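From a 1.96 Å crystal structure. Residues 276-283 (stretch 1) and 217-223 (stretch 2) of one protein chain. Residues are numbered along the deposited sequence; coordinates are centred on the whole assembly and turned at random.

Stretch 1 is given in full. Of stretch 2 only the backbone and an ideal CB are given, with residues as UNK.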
# COMPACT_ATOMS: atom_id res chain seq x y z
N ASP A 276 21.27 -7.20 3.28
CA ASP A 276 20.67 -8.14 4.20
C ASP A 276 19.19 -8.12 3.72
O ASP A 276 18.98 -8.19 2.51
CB ASP A 276 20.83 -7.65 5.64
CG ASP A 276 22.18 -7.99 6.21
OD1 ASP A 276 23.08 -7.14 6.11
OD2 ASP A 276 22.34 -9.13 6.73
N SER A 277 18.20 -7.99 4.61
CA SER A 277 16.80 -7.94 4.20
C SER A 277 16.43 -6.53 3.80
O SER A 277 16.96 -5.58 4.36
CB SER A 277 15.86 -8.41 5.31
OG SER A 277 14.50 -8.29 4.91
N PHE A 278 15.45 -6.40 2.89
CA PHE A 278 14.94 -5.09 2.49
C PHE A 278 14.32 -4.31 3.68
O PHE A 278 14.15 -3.10 3.62
CB PHE A 278 14.05 -5.19 1.24
CG PHE A 278 12.58 -5.42 1.47
CD1 PHE A 278 11.64 -4.49 1.03
CD2 PHE A 278 12.12 -6.60 2.05
CE1 PHE A 278 10.28 -4.73 1.20
CE2 PHE A 278 10.77 -6.81 2.27
CZ PHE A 278 9.84 -5.89 1.81
N SER A 279 14.08 -5.01 4.79
CA SER A 279 13.62 -4.44 6.06
C SER A 279 14.74 -3.61 6.71
O SER A 279 14.47 -2.71 7.51
CB SER A 279 13.21 -5.57 7.00
OG SER A 279 12.65 -5.07 8.20
N SER A 280 16.02 -3.92 6.38
CA SER A 280 17.17 -3.22 6.96
C SER A 280 17.11 -1.70 6.82
O SER A 280 17.68 -1.02 7.66
CB SER A 280 18.48 -3.78 6.43
OG SER A 280 19.58 -3.03 6.93
N VAL A 281 16.38 -1.16 5.84
CA VAL A 281 16.29 0.30 5.71
C VAL A 281 15.65 1.00 6.93
O VAL A 281 15.96 2.17 7.16
CB VAL A 281 15.82 0.83 4.34
CG1 VAL A 281 16.94 1.58 3.65
CG2 VAL A 281 15.27 -0.27 3.45
N ILE A 282 14.82 0.29 7.73
CA ILE A 282 14.21 0.86 8.95
C ILE A 282 15.27 1.53 9.85
O ILE A 282 15.04 2.65 10.33
CB ILE A 282 13.36 -0.19 9.74
CG1 ILE A 282 12.12 -0.62 8.95
CG2 ILE A 282 12.94 0.36 11.12
CD1 ILE A 282 11.49 -1.86 9.43
N LYS A 283 16.42 0.85 10.07
CA LYS A 283 17.51 1.38 10.91
C LYS A 283 18.10 2.72 10.42
O LYS A 283 18.69 3.44 11.22
CB LYS A 283 18.55 0.33 11.36
CG LYS A 283 19.10 -0.61 10.30
CD LYS A 283 19.38 -2.01 10.85
CE LYS A 283 20.79 -2.48 10.59
NZ LYS A 283 20.93 -3.20 9.29
N UNK A 217 4.76 -11.38 9.15
CA UNK A 217 6.03 -12.07 8.97
C UNK A 217 7.16 -11.12 9.30
O UNK A 217 8.06 -11.50 10.06
CB UNK A 217 6.17 -12.61 7.54
N UNK A 218 7.11 -9.90 8.76
CA UNK A 218 8.14 -8.92 9.04
C UNK A 218 8.11 -8.28 10.42
O UNK A 218 9.18 -8.03 10.96
CB UNK A 218 8.05 -7.81 7.99
N UNK A 219 6.92 -8.06 11.01
CA UNK A 219 6.77 -7.47 12.36
C UNK A 219 7.56 -8.24 13.40
O UNK A 219 8.23 -7.62 14.22
CB UNK A 219 5.30 -7.43 12.77
N UNK A 220 7.45 -9.59 13.38
CA UNK A 220 8.12 -10.49 14.34
C UNK A 220 9.63 -10.40 14.25
O UNK A 220 10.31 -10.44 15.28
CB UNK A 220 7.68 -11.94 14.11
N UNK A 221 10.17 -10.28 13.03
CA UNK A 221 11.61 -10.22 12.78
C UNK A 221 12.19 -8.86 13.19
O UNK A 221 13.29 -8.84 13.73
CB UNK A 221 11.90 -10.49 11.30
N UNK A 222 11.47 -7.73 12.92
CA UNK A 222 11.92 -6.38 13.29
C UNK A 222 12.01 -6.24 14.81
O UNK A 222 13.02 -5.75 15.34
CB UNK A 222 10.97 -5.32 12.72
N UNK A 223 10.93 -6.64 15.51
CA UNK A 223 10.84 -6.56 16.96
C UNK A 223 11.90 -7.36 17.68
O UNK A 223 12.28 -6.99 18.79
CB UNK A 223 9.46 -7.03 17.42

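Stretch 2 is helical throughout, and its phi/psi values give no special reason for glycine or proline. Position 217 has nothing of stretch 1 within 5.5 Å of its ideal CB. The visible atoms leave the choice wide. The residue is Phe-217, with chi1 t, and it makes no contact with stretch 1.

At position 218 the CA-to-CB bond points toward stretch 1. The nearest atom to the ideal CB is Ser-279 OG, at 5.4 Å. A small side chain would fall short, so a longer one is favoured. The ring of Phe-278 and the hydroxyls of Ser-277 and Ser-279 lie ahead. Leucine, methionine or an aromatic residue could reach them. The residue is Tyr-218, chi1 m. The edge of the Phe-278 ring meets the face of the Tyr-218 ring, with planes at 89° and centroids 5.5 Å apart. The closest atoms are Phe-278 CE2 and Tyr-218 CZ, at 3.8 Å. Ser-277 OG packs 3.7 Å from Tyr-218 CE2, a contact and not a hydrogen bond. Tyr-218 OH is hydrogen-bonded elsewhere in the structure.

Nothing of stretch 1 lies within 5.5 Å of the ideal CB at position 219 or 220, so stretch 1 does not limit the choice at either. They are Ala-219 and Ala-220, and neither touches stretch 1.

Position 221 points toward stretch 1, but nothing lies within 5.5 Å of its ideal CB. A long side chain is needed to make contact. Ser-277 OG offers a polar target, so lysine, arginine, glutamine or glutamate would be reasonable. The residue is Arg-221. Its chain, m, t, p through chi3, brings NH1 to 4.1 Å from Ser-277 OG. That is contact without a hydrogen bond. Ser-277 OG instead accepts a weak one from Ser-279 N, at 3.3 Å, and is also bonded elsewhere.

The CA of position 222 is 7.7 Å from the CA of Ser-279. CA-to-CB points toward stretch 1, and the ideal CB is 4.8 Å from both Ile-282 CD1 and Ser-279 OG. The methyl end of Ile-282 invites an apolar side chain of middle size, such as valine, leucine, isoleucine or methionine. The residue is Ile-222, chi1 m and chi2 t. Its CD1 packs 3.7 Å from Ile-282 CD1, and its CG1 lies 3.4 Å from Ser-279 OG. The pairing of the two isoleucines is a second apolar contact, apart from the aromatic pair.

Position 223 again has no stretch 1 atom within 5.5 Å of its ideal CB, so the choice is open. The residue is Asp-223. Its carboxylate oxygens are hydrogen-bonded elsewhere in the structure.

Stretch 2 (217-223) FYAARID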
# COMPACT_ATOMS: atom_id res chain seq x y z
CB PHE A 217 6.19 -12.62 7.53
CG PHE A 217 7.49 -13.38 7.31
CD1 PHE A 217 8.54 -12.80 6.60
CD2 PHE A 217 7.64 -14.67 7.79
CE1 PHE A 217 9.71 -13.51 6.37
CE2 PHE A 217 8.84 -15.37 7.58
CZ PHE A 217 9.87 -14.78 6.89
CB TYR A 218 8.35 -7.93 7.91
CG TYR A 218 9.04 -8.57 6.73
CD1 TYR A 218 8.32 -8.99 5.62
CD2 TYR A 218 10.42 -8.77 6.72
CE1 TYR A 218 8.95 -9.62 4.54
CE2 TYR A 218 11.06 -9.39 5.65
CZ TYR A 218 10.32 -9.81 4.56
OH TYR A 218 10.93 -10.44 3.51
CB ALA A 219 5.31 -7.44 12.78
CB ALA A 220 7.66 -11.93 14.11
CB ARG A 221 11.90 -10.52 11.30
CG ARG A 221 11.30 -11.82 10.76
CD ARG A 221 11.35 -11.90 9.24
NE ARG A 221 12.69 -12.24 8.76
CZ ARG A 221 13.60 -11.36 8.38
NH1 ARG A 221 13.32 -10.05 8.39
NH2 ARG A 221 14.80 -11.76 7.97
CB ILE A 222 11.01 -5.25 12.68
CG1 ILE A 222 10.95 -5.34 11.14
CG2 ILE A 222 11.49 -3.87 13.13
CD1 ILE A 222 9.56 -4.80 10.47
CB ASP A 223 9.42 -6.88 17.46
CG ASP A 223 8.40 -5.83 17.06
OD1 ASP A 223 8.80 -4.68 16.78
OD2 ASP A 223 7.19 -6.16 17.04
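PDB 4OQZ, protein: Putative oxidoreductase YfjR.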